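Local coordinates for lipoprotein (Colwellia psychrerythraea, PDB 3O0Y) that is of unknown function but belongs to the DUF885 family of the metallopeptidase-like clan MA, and is probably a membrane-anchored lipoprotein, at residues A[519-524]-A[542-547]; A[504-509]-A[525-530]; A[276-281]-A[513-518]; A[138-143]-A[546-551]. One frame throughout, in Å; residues are numbered along the deposited sequence.

The four contacts cluster in the largely helical fold, around helices 491-515, 521-532 and 536-548, which follow one another in the chain. Contact 1 joins the last two and contact 2 the first two; their centres lie about 9 Å apart and both reach the same sulfate. Contact 3 ties the end of helix 491-515 to the distant loop 276-281, its centre about 10 Å from that of contact 1. Contact 4 brings the still earlier loop 138-143 onto the end of helix 536-548, about 11 Å from the centre of contact 1 and sharing Y546 and M547 with it. Two local helix pairings are thus joined to parts of the chain more than 200 and 400 residues away.

Contact 1. Residues A[519-524]-A[542-547]; sequences WTREQA and EIERYM. With SO4 (sulfate ion), chain D.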
loop_
_atom_site.group_PDB
_atom_site.type_symbol
_atom_site.label_atom_id
_atom_site.label_comp_id
_atom_site.label_asym_id
_atom_site.label_seq_id
_atom_site.Cartn_x
_atom_site.Cartn_y
_atom_site.Cartn_z
ATOM N N TRP A 519 -13.381 20.535 2.477
ATOM C CA TRP A 519 -12.199 21.192 2.985
ATOM C C TRP A 519 -11.198 21.434 1.858
ATOM O O TRP A 519 -11.009 20.613 0.998
ATOM C CB TRP A 519 -11.491 20.339 4.052
ATOM C CG TRP A 519 -12.180 20.147 5.316
ATOM C CD1 TRP A 519 -13.528 20.225 5.601
ATOM C CD2 TRP A 519 -11.549 19.758 6.533
ATOM N NE1 TRP A 519 -13.753 19.901 6.903
ATOM C CE2 TRP A 519 -12.545 19.586 7.491
ATOM C CE3 TRP A 519 -10.225 19.564 6.896
ATOM C CZ2 TRP A 519 -12.249 19.262 8.794
ATOM C CZ3 TRP A 519 -9.937 19.201 8.192
ATOM C CH2 TRP A 519 -10.922 19.052 9.108
ATOM N N THR A 520 -10.499 22.570 1.894
ATOM C CA THR A 520 -9.424 22.824 0.964
ATOM C C THR A 520 -8.176 22.042 1.427
ATOM O O THR A 520 -8.045 21.670 2.598
ATOM C CB THR A 520 -9.111 24.340 0.936
ATOM O OG1 THR A 520 -8.602 24.710 2.219
ATOM C CG2 THR A 520 -10.385 25.138 0.606
ATOM N N ARG A 521 -7.231 21.904 0.510
ATOM C CA ARG A 521 -5.904 21.398 0.801
ATOM C C ARG A 521 -5.278 22.131 1.996
ATOM O O ARG A 521 -4.770 21.520 2.944
ATOM C CB ARG A 521 -5.046 21.474 -0.458
ATOM C CG ARG A 521 -3.599 21.265 -0.280
ATOM C CD ARG A 521 -2.840 21.669 -1.521
ATOM N NE ARG A 521 -1.393 21.557 -1.375
ATOM C CZ ARG A 521 -0.585 22.453 -0.801
ATOM N NH1 ARG A 521 0.691 22.172 -0.692
ATOM N NH2 ARG A 521 -1.027 23.607 -0.343
ATOM N N GLU A 522 -5.412 23.423 1.997
ATOM C CA GLU A 522 -4.727 24.220 3.021
ATOM C C GLU A 522 -5.349 24.046 4.383
ATOM O O GLU A 522 -4.632 23.974 5.353
ATOM C CB GLU A 522 -4.733 25.688 2.621
ATOM C CG GLU A 522 -3.877 25.997 1.340
ATOM C CD GLU A 522 -4.462 25.442 0.037
ATOM O OE1 GLU A 522 -5.725 25.363 -0.148
ATOM O OE2 GLU A 522 -3.604 25.028 -0.806
ATOM N N GLN A 523 -6.665 23.890 4.445
ATOM C CA GLN A 523 -7.378 23.645 5.715
ATOM C C GLN A 523 -7.006 22.281 6.258
ATOM O O GLN A 523 -6.821 22.116 7.504
ATOM C CB GLN A 523 -8.912 23.763 5.533
ATOM C CG GLN A 523 -9.378 25.168 5.257
ATOM C CD GLN A 523 -10.749 25.251 4.560
ATOM O OE1 GLN A 523 -11.396 24.248 4.299
ATOM N NE2 GLN A 523 -11.209 26.455 4.319
ATOM N N ALA A 524 -6.901 21.291 5.354
ATOM C CA ALA A 524 -6.549 19.934 5.771
ATOM C C ALA A 524 -5.103 19.917 6.311
ATOM O O ALA A 524 -4.817 19.310 7.362
ATOM C CB ALA A 524 -6.729 18.939 4.567
ATOM N N GLU A 542 1.221 14.077 2.719
ATOM C CA GLU A 542 0.091 13.281 3.098
ATOM C C GLU A 542 -1.213 13.810 2.526
ATOM O O GLU A 542 -2.031 13.061 1.931
ATOM C CB GLU A 542 -0.017 13.203 4.610
ATOM C CG GLU A 542 1.117 12.505 5.279
ATOM C CD GLU A 542 1.088 11.031 5.113
ATOM O OE1 GLU A 542 -0.013 10.392 5.117
ATOM O OE2 GLU A 542 2.196 10.518 4.952
ATOM N N ILE A 543 -1.475 15.093 2.738
ATOM C CA ILE A 543 -2.738 15.668 2.233
ATOM C C ILE A 543 -2.826 15.505 0.689
ATOM O O ILE A 543 -3.850 15.078 0.159
ATOM C CB ILE A 543 -2.893 17.181 2.638
ATOM C CG1 ILE A 543 -3.008 17.299 4.155
ATOM C CG2 ILE A 543 -4.093 17.866 1.816
ATOM C CD1 ILE A 543 -4.014 16.351 4.852
ATOM N N GLU A 544 -1.723 15.712 -0.037
ATOM C CA GLU A 544 -1.752 15.498 -1.489
ATOM C C GLU A 544 -1.945 14.027 -1.895
ATOM O O GLU A 544 -2.579 13.710 -2.874
ATOM C CB GLU A 544 -0.539 16.126 -2.185
ATOM C CG GLU A 544 -0.543 17.703 -1.940
ATOM C CD GLU A 544 0.583 18.469 -2.571
ATOM O OE1 GLU A 544 1.366 17.850 -3.335
ATOM O OE2 GLU A 544 0.625 19.717 -2.401
ATOM N N ARG A 545 -1.408 13.116 -1.104
ATOM C CA ARG A 545 -1.668 11.689 -1.258
ATOM C C ARG A 545 -3.190 11.441 -1.120
ATOM O O ARG A 545 -3.764 10.725 -1.948
ATOM C CB ARG A 545 -0.904 10.887 -0.176
ATOM C CG ARG A 545 -1.445 9.521 0.112
ATOM C CD ARG A 545 -0.636 8.858 1.238
ATOM N NE ARG A 545 -1.357 7.760 1.826
ATOM C CZ ARG A 545 -0.823 6.960 2.727
ATOM N NH1 ARG A 545 -1.545 6.006 3.247
ATOM N NH2 ARG A 545 0.432 7.166 3.112
ATOM N N TYR A 546 -3.810 11.988 -0.089
ATOM C CA TYR A 546 -5.247 11.698 0.197
ATOM C C TYR A 546 -6.096 12.196 -0.942
ATOM O O TYR A 546 -7.115 11.587 -1.344
ATOM C CB TYR A 546 -5.728 12.289 1.512
ATOM C CG TYR A 546 -4.880 11.874 2.707
ATOM C CD1 TYR A 546 -4.135 10.724 2.722
ATOM C CD2 TYR A 546 -4.783 12.706 3.780
ATOM C CE1 TYR A 546 -3.337 10.435 3.828
ATOM C CE2 TYR A 546 -3.981 12.405 4.886
ATOM C CZ TYR A 546 -3.263 11.313 4.880
ATOM O OH TYR A 546 -2.443 11.099 6.014
ATOM N N MET A 547 -5.654 13.308 -1.503
ATOM C CA MET A 547 -6.351 13.927 -2.660
ATOM C C MET A 547 -6.301 12.996 -3.892
ATOM O O MET A 547 -7.262 12.900 -4.610
ATOM C CB MET A 547 -5.769 15.295 -3.019
ATOM C CG MET A 547 -6.038 16.442 -2.023
ATOM S SD MET A 547 -4.994 17.969 -2.214
ATOM C CE MET A 547 -5.328 18.286 -4.004
HETATM S S SO4 D . 1.185 4.372 5.996
HETATM O O1 SO4 D . 0.494 4.454 7.312
HETATM O O2 SO4 D . 2.558 4.073 6.233
HETATM O O3 SO4 D . 0.678 3.260 5.155
HETATM O O4 SO4 D . 0.909 5.542 5.206
#
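R521 and E544 carry the charged part of this contact between helices 521-532 and 536-548. The R521 chain runs extended from CG to NE and grips one carboxylate oxygen side-on: NE donates to E544 OE2 at 2.9 Å, on the lone pair away from the other oxygen, and NH1 reaches the same E544 OE2 at 3.0 Å. Both bonds lie near the guanidinium plane, which is turned 48° from the carboxylate. R521 NH2 holds E522 OE2 at 3.0 Å, so one arginine is likely to offset two acidic groups.

The apolar part is small. A524 CB meets I543 CD1 at 3.8 Å, I543 CG2 lies 4.0 Å from R521 CG, and M547 SD touches R521 CB at 3.9 Å.

At the N-cap of helix 521-532, T520 OG1 accepts from Q523 N, while T520 N donates to Q523 OE1. That reciprocal pair is a capping box starting the helix, and the whole is a helix-helix packing closed by a salt-bridge network.

Contact 2. Residues A[504-509]-A[525-530]; sequences RAVRLV and ISYMSE. With SO4 (sulfate ion), chain D.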
loop_
_atom_site.group_PDB
_atom_site.type_symbol
_atom_site.label_atom_id
_atom_site.label_comp_id
_atom_site.label_asym_id
_atom_site.label_seq_id
_atom_site.Cartn_x
_atom_site.Cartn_y
_atom_site.Cartn_z
ATOM N N ARG A 504 -3.567 8.374 12.431
ATOM C CA ARG A 504 -4.515 7.618 11.676
ATOM C C ARG A 504 -5.983 7.995 11.999
ATOM O O ARG A 504 -6.848 7.878 11.147
ATOM C CB ARG A 504 -4.264 6.133 11.785
ATOM C CG ARG A 504 -3.233 5.653 10.810
ATOM C CD ARG A 504 -2.027 5.276 11.428
ATOM N NE ARG A 504 -0.897 5.069 10.490
ATOM C CZ ARG A 504 0.233 5.697 10.584
ATOM N NH1 ARG A 504 0.387 6.680 11.500
ATOM N NH2 ARG A 504 1.195 5.414 9.707
ATOM N N ALA A 505 -6.254 8.498 13.191
ATOM C CA ALA A 505 -7.552 9.074 13.511
ATOM C C ALA A 505 -7.733 10.383 12.735
ATOM O O ALA A 505 -8.814 10.632 12.140
ATOM C CB ALA A 505 -7.641 9.257 15.026
ATOM N N VAL A 506 -6.696 11.209 12.716
ATOM C CA VAL A 506 -6.735 12.427 11.891
ATOM C C VAL A 506 -7.067 12.122 10.445
ATOM O O VAL A 506 -7.799 12.900 9.786
ATOM C CB VAL A 506 -5.440 13.268 12.048
ATOM C CG1 VAL A 506 -5.351 14.417 11.033
ATOM C CG2 VAL A 506 -5.378 13.845 13.495
ATOM N N ARG A 507 -6.521 11.013 9.903
ATOM C CA ARG A 507 -6.822 10.581 8.559
ATOM C C ARG A 507 -8.310 10.432 8.306
ATOM O O ARG A 507 -8.789 10.840 7.252
ATOM C CB ARG A 507 -6.096 9.284 8.216
ATOM C CG ARG A 507 -4.673 9.479 7.892
ATOM C CD ARG A 507 -3.981 8.177 7.469
ATOM N NE ARG A 507 -2.666 8.421 6.900
ATOM C CZ ARG A 507 -1.699 7.499 6.803
ATOM N NH1 ARG A 507 -1.917 6.234 7.161
ATOM N NH2 ARG A 507 -0.503 7.842 6.310
ATOM N N LEU A 508 -9.061 9.916 9.255
ATOM C CA LEU A 508 -10.543 9.811 9.088
ATOM C C LEU A 508 -11.168 11.199 8.903
ATOM O O LEU A 508 -12.087 11.446 8.066
ATOM C CB LEU A 508 -11.174 9.149 10.313
ATOM C CG LEU A 508 -10.800 7.677 10.558
ATOM C CD1 LEU A 508 -11.728 7.244 11.714
ATOM C CD2 LEU A 508 -11.012 6.795 9.289
ATOM N N VAL A 509 -10.656 12.155 9.680
ATOM C CA VAL A 509 -11.189 13.499 9.659
ATOM C C VAL A 509 -10.849 14.229 8.345
ATOM O O VAL A 509 -11.715 14.880 7.679
ATOM C CB VAL A 509 -10.680 14.318 10.835
ATOM C CG1 VAL A 509 -11.265 15.734 10.751
ATOM C CG2 VAL A 509 -11.077 13.715 12.188
ATOM N N ILE A 525 -4.188 20.606 5.620
ATOM C CA ILE A 525 -2.789 20.690 6.103
ATOM C C ILE A 525 -2.732 21.314 7.523
ATOM O O ILE A 525 -2.096 20.767 8.439
ATOM C CB ILE A 525 -1.915 21.540 5.136
ATOM C CG1 ILE A 525 -1.719 20.815 3.804
ATOM C CG2 ILE A 525 -0.510 21.845 5.770
ATOM C CD1 ILE A 525 -1.222 21.627 2.699
ATOM N N SER A 526 -3.408 22.441 7.684
ATOM C CA SER A 526 -3.407 23.171 8.962
ATOM C C SER A 526 -3.934 22.280 10.063
ATOM O O SER A 526 -3.303 22.134 11.109
ATOM C CB SER A 526 -4.294 24.417 8.892
ATOM O OG SER A 526 -3.728 25.351 7.990
ATOM N N TYR A 527 -5.058 21.591 9.804
ATOM C CA TYR A 527 -5.680 20.730 10.845
ATOM C C TYR A 527 -4.689 19.634 11.239
ATOM O O TYR A 527 -4.473 19.353 12.434
ATOM C CB TYR A 527 -7.020 20.136 10.317
ATOM C CG TYR A 527 -7.734 19.244 11.302
ATOM C CD1 TYR A 527 -8.412 19.752 12.413
ATOM C CD2 TYR A 527 -7.563 17.856 11.255
ATOM C CE1 TYR A 527 -9.074 18.894 13.320
ATOM C CE2 TYR A 527 -8.080 17.052 12.219
ATOM C CZ TYR A 527 -8.843 17.535 13.219
ATOM O OH TYR A 527 -9.388 16.651 14.103
ATOM N N MET A 528 -4.181 18.917 10.228
ATOM C CA MET A 528 -3.337 17.765 10.519
ATOM C C MET A 528 -2.041 18.192 11.265
ATOM O O MET A 528 -1.566 17.494 12.201
ATOM C CB MET A 528 -3.001 16.958 9.246
ATOM C CG MET A 528 -2.017 15.813 9.434
ATOM S SD MET A 528 -1.959 14.646 7.906
ATOM C CE MET A 528 -2.904 13.389 8.388
ATOM N N SER A 529 -1.443 19.281 10.825
ATOM C CA SER A 529 -0.270 19.807 11.510
ATOM C C SER A 529 -0.547 20.100 12.986
ATOM O O SER A 529 0.185 19.579 13.882
ATOM C CB SER A 529 0.167 21.127 10.853
ATOM O OG SER A 529 0.755 20.784 9.679
ATOM N N GLU A 530 -1.605 20.862 13.216
ATOM C CA GLU A 530 -1.983 21.297 14.572
ATOM C C GLU A 530 -2.324 20.125 15.482
ATOM O O GLU A 530 -1.952 20.156 16.647
ATOM C CB GLU A 530 -3.167 22.230 14.586
ATOM C CG GLU A 530 -2.865 23.596 14.018
ATOM C CD GLU A 530 -4.123 24.412 13.747
ATOM O OE1 GLU A 530 -5.199 24.038 14.285
ATOM O OE2 GLU A 530 -4.026 25.430 13.007
HETATM S S SO4 D . 1.185 4.372 5.996
HETATM O O1 SO4 D . 0.494 4.454 7.312
HETATM O O2 SO4 D . 2.558 4.073 6.233
HETATM O O3 SO4 D . 0.678 3.260 5.155
HETATM O O4 SO4 D . 0.909 5.542 5.206
#
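V506 and V509, one helical turn apart in segment 504-509 of helix 491-515, form two bumps that meet Y527 and M528 in segment 525-530 of helix 521-532. The axes of the two segments run nearly antiparallel, at 158°, and come within 10.4 Å of each other. V506 CG1 sits in the notch between M528 (CB, CG and CE) and the CD2-CE2 side of Y527: it lies 3.7 Å from M528 CE and 4.0 Å from Y527 CE2. It stands anti to the backbone N (chi1 171°). The methionine bends at its last torsion (chi3 -100°), which brings CE back against this methyl. One turn on, V509 CG1 meets the Y527 ring obliquely, 3.7 Å from CE2, and the two side chains cross at about a right angle. R507 adds only its aliphatic base here, CG lying 4.3 Å from M528 CE. R507 NH1 donates to SO4 O1 at 3.0 Å and R507 NH2 to SO4 O4 at 2.9 Å, while R504 NH2 also holds SO4 O1. R507 NE also hydrogen-bonds to Y546 OH, and R507 NH2 forms a salt bridge with E542 OE1. An alanine in place of R507 would probably leave E542 without this positive mate, Y546 OH without this donor and the sulfate with one arginine fewer. The chemistry is therefore split: between these segments the contact is apolar packing, while the arginines beside it hold an anion, a sulfate probably from the crystallisation liquor.

Contact 3. Residues A[276-281]-A[513-518]; sequences SGIWAQ and GLHDKR
W279 lies flat against R518, the guanidinium stacked on the indole with centres 4.2 Å apart and planes at 9°. The aliphatic part of the arginine continues over the same face: R518 CG sits 3.5 Å from the centroid of the W279 five-membered ring. W279 CG stands between its backbone N and carbonyl carbon (chi1 61°), which places it against R518 CG. The opposite indole face is lined by G277 O and A280 CB. H515 O lies at the indole edge, near its plane, and 3.4 Å from W279 CB; a water accepts from W279 NE1 at 2.9 Å while donating to L514 O. The second direct tie is I278 N to H515 ND1, 3.0 Å long and nearly straight at 163°, with the donor in the imidazole plane. Lack of a side chain lets G277 CA come to 3.3 Å from L514 O as a CA-H...O contact. An alanine in place of W279 would probably leave the R518 guanidinium without its flat support, free to turn, and the water without its indole donor.

Further out, H515 NE2 is hydrogen-bonded to Y546 O of helix 536-548; with the ND1 bond this probably fixes the ring's rotation. S276 OG accepts a hydrogen bond from R521 N, so the loop also reaches the start of helix 521-532. The arrangement is a helix C-terminus docked on a loop with a 3-10 turn, joined by an arginine-tryptophan stack and one histidine-backbone bond.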
loop_
_atom_site.group_PDB
_atom_site.type_symbol
_atom_site.label_atom_id
_atom_site.label_comp_id
_atom_site.label_asym_id
_atom_site.label_seq_id
_atom_site.Cartn_x
_atom_site.Cartn_y
_atom_site.Cartn_z
ATOM N N SER A 276 -9.931 20.681 -4.310
ATOM C CA SER A 276 -9.050 19.617 -3.834
ATOM C C SER A 276 -9.656 18.238 -3.751
ATOM O O SER A 276 -8.958 17.227 -3.980
ATOM C CB SER A 276 -8.454 19.949 -2.463
ATOM O OG SER A 276 -7.902 21.241 -2.435
ATOM N N GLY A 277 -10.935 18.160 -3.430
ATOM C CA GLY A 277 -11.528 16.862 -3.177
ATOM C C GLY A 277 -12.286 16.275 -4.365
ATOM O O GLY A 277 -12.636 16.962 -5.348
ATOM N N ILE A 278 -12.556 14.997 -4.254
ATOM C CA ILE A 278 -13.179 14.219 -5.328
ATOM C C ILE A 278 -14.651 14.588 -5.586
ATOM O O ILE A 278 -15.136 14.318 -6.692
ATOM C CB ILE A 278 -13.006 12.671 -5.085
ATOM C CG1 ILE A 278 -12.999 11.886 -6.424
ATOM C CG2 ILE A 278 -14.074 12.145 -4.155
ATOM C CD1 ILE A 278 -11.719 12.064 -7.261
ATOM N N TRP A 279 -15.300 15.227 -4.621
ATOM C CA TRP A 279 -16.672 15.716 -4.768
ATOM C C TRP A 279 -16.788 16.628 -6.015
ATOM O O TRP A 279 -17.901 16.785 -6.631
ATOM C CB TRP A 279 -17.103 16.507 -3.535
ATOM C CG TRP A 279 -16.268 17.720 -3.287
ATOM C CD1 TRP A 279 -15.127 17.791 -2.503
ATOM C CD2 TRP A 279 -16.429 19.048 -3.858
ATOM N NE1 TRP A 279 -14.585 19.043 -2.576
ATOM C CE2 TRP A 279 -15.367 19.844 -3.373
ATOM C CE3 TRP A 279 -17.367 19.624 -4.715
ATOM C CZ2 TRP A 279 -15.212 21.210 -3.742
ATOM C CZ3 TRP A 279 -17.259 20.981 -5.033
ATOM C CH2 TRP A 279 -16.186 21.761 -4.537
ATOM N N ALA A 280 -15.671 17.226 -6.402
ATOM C CA ALA A 280 -15.712 18.251 -7.533
ATOM C C ALA A 280 -15.724 17.602 -8.922
ATOM O O ALA A 280 -15.872 18.296 -9.971
ATOM C CB ALA A 280 -14.545 19.189 -7.438
ATOM N N GLN A 281 -15.522 16.283 -8.953
ATOM C CA GLN A 281 -15.648 15.529 -10.188
ATOM C C GLN A 281 -17.121 15.249 -10.459
ATOM O O GLN A 281 -17.951 15.266 -9.536
ATOM C CB GLN A 281 -14.922 14.188 -10.075
ATOM C CG GLN A 281 -13.459 14.265 -9.721
ATOM C CD GLN A 281 -12.515 14.908 -10.736
ATOM O OE1 GLN A 281 -12.816 15.059 -11.944
ATOM N NE2 GLN A 281 -11.354 15.317 -10.235
ATOM N N GLY A 513 -13.011 15.073 5.241
ATOM C CA GLY A 513 -12.954 16.564 5.138
ATOM C C GLY A 513 -12.816 17.019 3.701
ATOM O O GLY A 513 -13.674 17.765 3.202
ATOM N N LEU A 514 -11.739 16.605 3.074
ATOM C CA LEU A 514 -11.455 16.942 1.672
ATOM C C LEU A 514 -12.519 16.446 0.706
ATOM O O LEU A 514 -12.937 17.181 -0.188
ATOM C CB LEU A 514 -10.138 16.271 1.268
ATOM C CG LEU A 514 -8.882 16.862 1.847
ATOM C CD1 LEU A 514 -7.739 15.789 1.768
ATOM C CD2 LEU A 514 -8.455 18.141 1.168
ATOM N N HIS A 515 -12.924 15.191 0.835
ATOM C CA HIS A 515 -13.644 14.540 -0.257
ATOM C C HIS A 515 -15.163 14.659 -0.144
ATOM O O HIS A 515 -15.866 14.498 -1.140
ATOM C CB HIS A 515 -13.231 13.079 -0.327
ATOM C CG HIS A 515 -11.814 12.912 -0.819
ATOM N ND1 HIS A 515 -11.388 13.459 -2.017
ATOM C CD2 HIS A 515 -10.721 12.353 -0.249
ATOM C CE1 HIS A 515 -10.117 13.157 -2.201
ATOM N NE2 HIS A 515 -9.690 12.478 -1.143
ATOM N N ASP A 516 -15.662 14.957 1.058
ATOM C CA ASP A 516 -17.111 15.173 1.299
ATOM C C ASP A 516 -17.490 16.534 1.884
ATOM O O ASP A 516 -18.484 17.151 1.429
ATOM C CB ASP A 516 -17.661 14.056 2.189
ATOM C CG ASP A 516 -19.181 14.218 2.453
ATOM O OD1 ASP A 516 -19.960 13.939 1.560
ATOM O OD2 ASP A 516 -19.540 14.687 3.533
ATOM N N LYS A 517 -16.734 17.006 2.872
ATOM C CA LYS A 517 -17.026 18.294 3.503
ATOM C C LYS A 517 -16.442 19.484 2.760
ATOM O O LYS A 517 -16.641 20.621 3.188
ATOM C CB LYS A 517 -16.587 18.303 4.950
ATOM C CG LYS A 517 -17.129 17.206 5.790
ATOM C CD LYS A 517 -18.616 17.197 5.903
ATOM C CE LYS A 517 -19.002 16.077 6.890
ATOM N NZ LYS A 517 -18.305 14.742 6.498
ATOM N N ARG A 518 -15.702 19.213 1.682
ATOM C CA ARG A 518 -15.129 20.221 0.784
ATOM C C ARG A 518 -14.086 21.093 1.486
ATOM O O ARG A 518 -13.863 22.209 1.103
ATOM C CB ARG A 518 -16.263 21.075 0.182
ATOM C CG ARG A 518 -17.294 20.185 -0.527
ATOM C CD ARG A 518 -18.326 21.059 -1.264
ATOM N NE ARG A 518 -19.303 20.195 -1.913
ATOM C CZ ARG A 518 -20.203 20.613 -2.794
ATOM N NH1 ARG A 518 -20.274 21.908 -3.114
ATOM N NH2 ARG A 518 -21.028 19.733 -3.352
HETATM O O HOH W 1 -12.096 20.037 -1.423
#

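Contact 4. Residues A[138-143]-A[546-551]; sequences VNQING and YMAWPG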
loop_
_atom_site.group_PDB
_atom_site.type_symbol
_atom_site.label_atom_id
_atom_site.label_comp_id
_atom_site.label_asym_id
_atom_site.label_seq_id
_atom_site.Cartn_x
_atom_site.Cartn_y
_atom_site.Cartn_z
ATOM N N VAL A 138 -2.371 9.373 -14.225
ATOM C CA VAL A 138 -1.123 10.072 -14.001
ATOM C C VAL A 138 -1.315 10.977 -12.776
ATOM O O VAL A 138 -2.205 11.797 -12.697
ATOM C CB VAL A 138 -0.715 10.915 -15.236
ATOM C CG1 VAL A 138 0.570 11.754 -14.940
ATOM C CG2 VAL A 138 -0.616 10.016 -16.540
ATOM N N ASN A 139 -0.474 10.759 -11.775
ATOM C CA ASN A 139 -0.555 11.480 -10.527
ATOM C C ASN A 139 0.858 11.535 -9.913
ATOM O O ASN A 139 1.820 11.112 -10.523
ATOM C CB ASN A 139 -1.602 10.852 -9.596
ATOM C CG ASN A 139 -1.194 9.482 -9.051
ATOM O OD1 ASN A 139 -0.255 9.404 -8.272
ATOM N ND2 ASN A 139 -1.885 8.417 -9.451
ATOM N N GLN A 140 0.984 12.211 -8.791
ATOM C CA GLN A 140 2.290 12.443 -8.179
ATOM C C GLN A 140 2.894 11.312 -7.337
ATOM O O GLN A 140 4.023 11.406 -6.964
ATOM C CB GLN A 140 2.183 13.734 -7.312
ATOM C CG GLN A 140 1.799 13.551 -5.824
ATOM C CD GLN A 140 0.299 13.186 -5.578
ATOM O OE1 GLN A 140 -0.498 13.050 -6.514
ATOM N NE2 GLN A 140 -0.043 12.954 -4.310
ATOM N N ILE A 141 2.112 10.332 -6.939
ATOM C CA ILE A 141 2.477 9.352 -5.950
ATOM C C ILE A 141 2.595 7.944 -6.526
ATOM O O ILE A 141 3.490 7.231 -6.123
ATOM C CB ILE A 141 1.587 9.415 -4.681
ATOM C CG1 ILE A 141 2.004 8.417 -3.600
ATOM C CG2 ILE A 141 0.079 9.213 -4.995
ATOM C CD1 ILE A 141 1.389 8.733 -2.190
ATOM N N ASN A 142 1.673 7.498 -7.384
ATOM C CA ASN A 142 1.777 6.154 -7.997
ATOM C C ASN A 142 1.163 6.146 -9.395
ATOM O O ASN A 142 1.109 7.164 -10.049
ATOM C CB ASN A 142 1.184 5.050 -7.086
ATOM C CG ASN A 142 -0.343 5.086 -7.035
ATOM O OD1 ASN A 142 -0.985 6.127 -7.356
ATOM N ND2 ASN A 142 -0.931 3.943 -6.661
ATOM N N GLY A 143 0.697 5.001 -9.844
ATOM C CA GLY A 143 0.268 4.861 -11.224
ATOM C C GLY A 143 1.399 4.273 -12.045
ATOM O O GLY A 143 2.537 4.210 -11.587
ATOM N N TYR A 546 -3.810 11.988 -0.089
ATOM C CA TYR A 546 -5.247 11.698 0.197
ATOM C C TYR A 546 -6.096 12.196 -0.942
ATOM O O TYR A 546 -7.115 11.587 -1.344
ATOM C CB TYR A 546 -5.728 12.289 1.512
ATOM C CG TYR A 546 -4.880 11.874 2.707
ATOM C CD1 TYR A 546 -4.135 10.724 2.722
ATOM C CD2 TYR A 546 -4.783 12.706 3.780
ATOM C CE1 TYR A 546 -3.337 10.435 3.828
ATOM C CE2 TYR A 546 -3.981 12.405 4.886
ATOM C CZ TYR A 546 -3.263 11.313 4.880
ATOM O OH TYR A 546 -2.443 11.099 6.014
ATOM N N MET A 547 -5.654 13.308 -1.503
ATOM C CA MET A 547 -6.351 13.927 -2.660
ATOM C C MET A 547 -6.301 12.996 -3.892
ATOM O O MET A 547 -7.262 12.900 -4.610
ATOM C CB MET A 547 -5.769 15.295 -3.019
ATOM C CG MET A 547 -6.038 16.442 -2.023
ATOM S SD MET A 547 -4.994 17.969 -2.214
ATOM C CE MET A 547 -5.328 18.286 -4.004
ATOM N N ALA A 548 -5.204 12.273 -4.087
ATOM C CA ALA A 548 -5.007 11.343 -5.231
ATOM C C ALA A 548 -5.631 9.995 -4.979
ATOM O O ALA A 548 -5.922 9.275 -5.931
ATOM C CB ALA A 548 -3.471 11.137 -5.508
ATOM N N TRP A 549 -5.746 9.605 -3.698
ATOM C CA TRP A 549 -6.245 8.280 -3.258
ATOM C C TRP A 549 -7.467 8.358 -2.347
ATOM O O TRP A 549 -7.447 7.908 -1.223
ATOM C CB TRP A 549 -5.163 7.518 -2.490
ATOM C CG TRP A 549 -3.970 7.126 -3.224
ATOM C CD1 TRP A 549 -3.773 7.111 -4.578
ATOM C CD2 TRP A 549 -2.771 6.576 -2.651
ATOM N NE1 TRP A 549 -2.519 6.643 -4.870
ATOM C CE2 TRP A 549 -1.881 6.317 -3.706
ATOM C CE3 TRP A 549 -2.353 6.314 -1.346
ATOM C CZ2 TRP A 549 -0.611 5.804 -3.491
ATOM C CZ3 TRP A 549 -1.089 5.836 -1.126
ATOM C CH2 TRP A 549 -0.239 5.546 -2.196
ATOM N N PRO A 550 -8.558 8.986 -2.794
ATOM C CA PRO A 550 -9.726 9.065 -1.951
ATOM C C PRO A 550 -10.180 7.761 -1.327
ATOM O O PRO A 550 -10.347 6.746 -1.993
ATOM C CB PRO A 550 -10.824 9.626 -2.877
ATOM C CG PRO A 550 -10.182 9.898 -4.121
ATOM C CD PRO A 550 -8.853 9.240 -4.184
ATOM N N GLY A 551 -10.352 7.818 -0.004
ATOM C CA GLY A 551 -10.817 6.722 0.823
ATOM C C GLY A 551 -9.768 5.810 1.397
ATOM O O GLY A 551 -10.052 5.079 2.382
#
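I141 reaches across to W549, and its side chain lies over one face of the indole, the two side chains crossing at about a right angle. From CB the chain forks. CG2, in the crowded position between backbone N and carbonyl carbon, lies 3.3 Å above the ring plane near its rim, and is 4.1 Å from A548 CB. CG1, anti to the backbone N (chi1 -178°), carries on across the six-membered ring and meets W549 CZ2 at 3.7 Å. At the tip, CD1 lies 3.6 Å from W549 CH2 and makes a CH-pi contact with the six-membered ring.

The indole edge is held by N142: W549 NE1 donates to N142 OD1 at 3.0 Å, with an N-H...O angle of 165°, reaching the oxygen from above the amide plane. N139 ND2 approaches N142 OD1 from the opposite face, so the oxygen is gripped by two donors. Nearby, Q140 OE1 touches A548 CB, and Q140 NE2 makes a weak hydrogen bond to E544 O.

N139 OD1 in turn accepts from I141 N and N142 N. This Asx turn, extended to an Asx motif, shapes the loop before helix 144-154 where it packs on the tryptophan that follows helix 536-548.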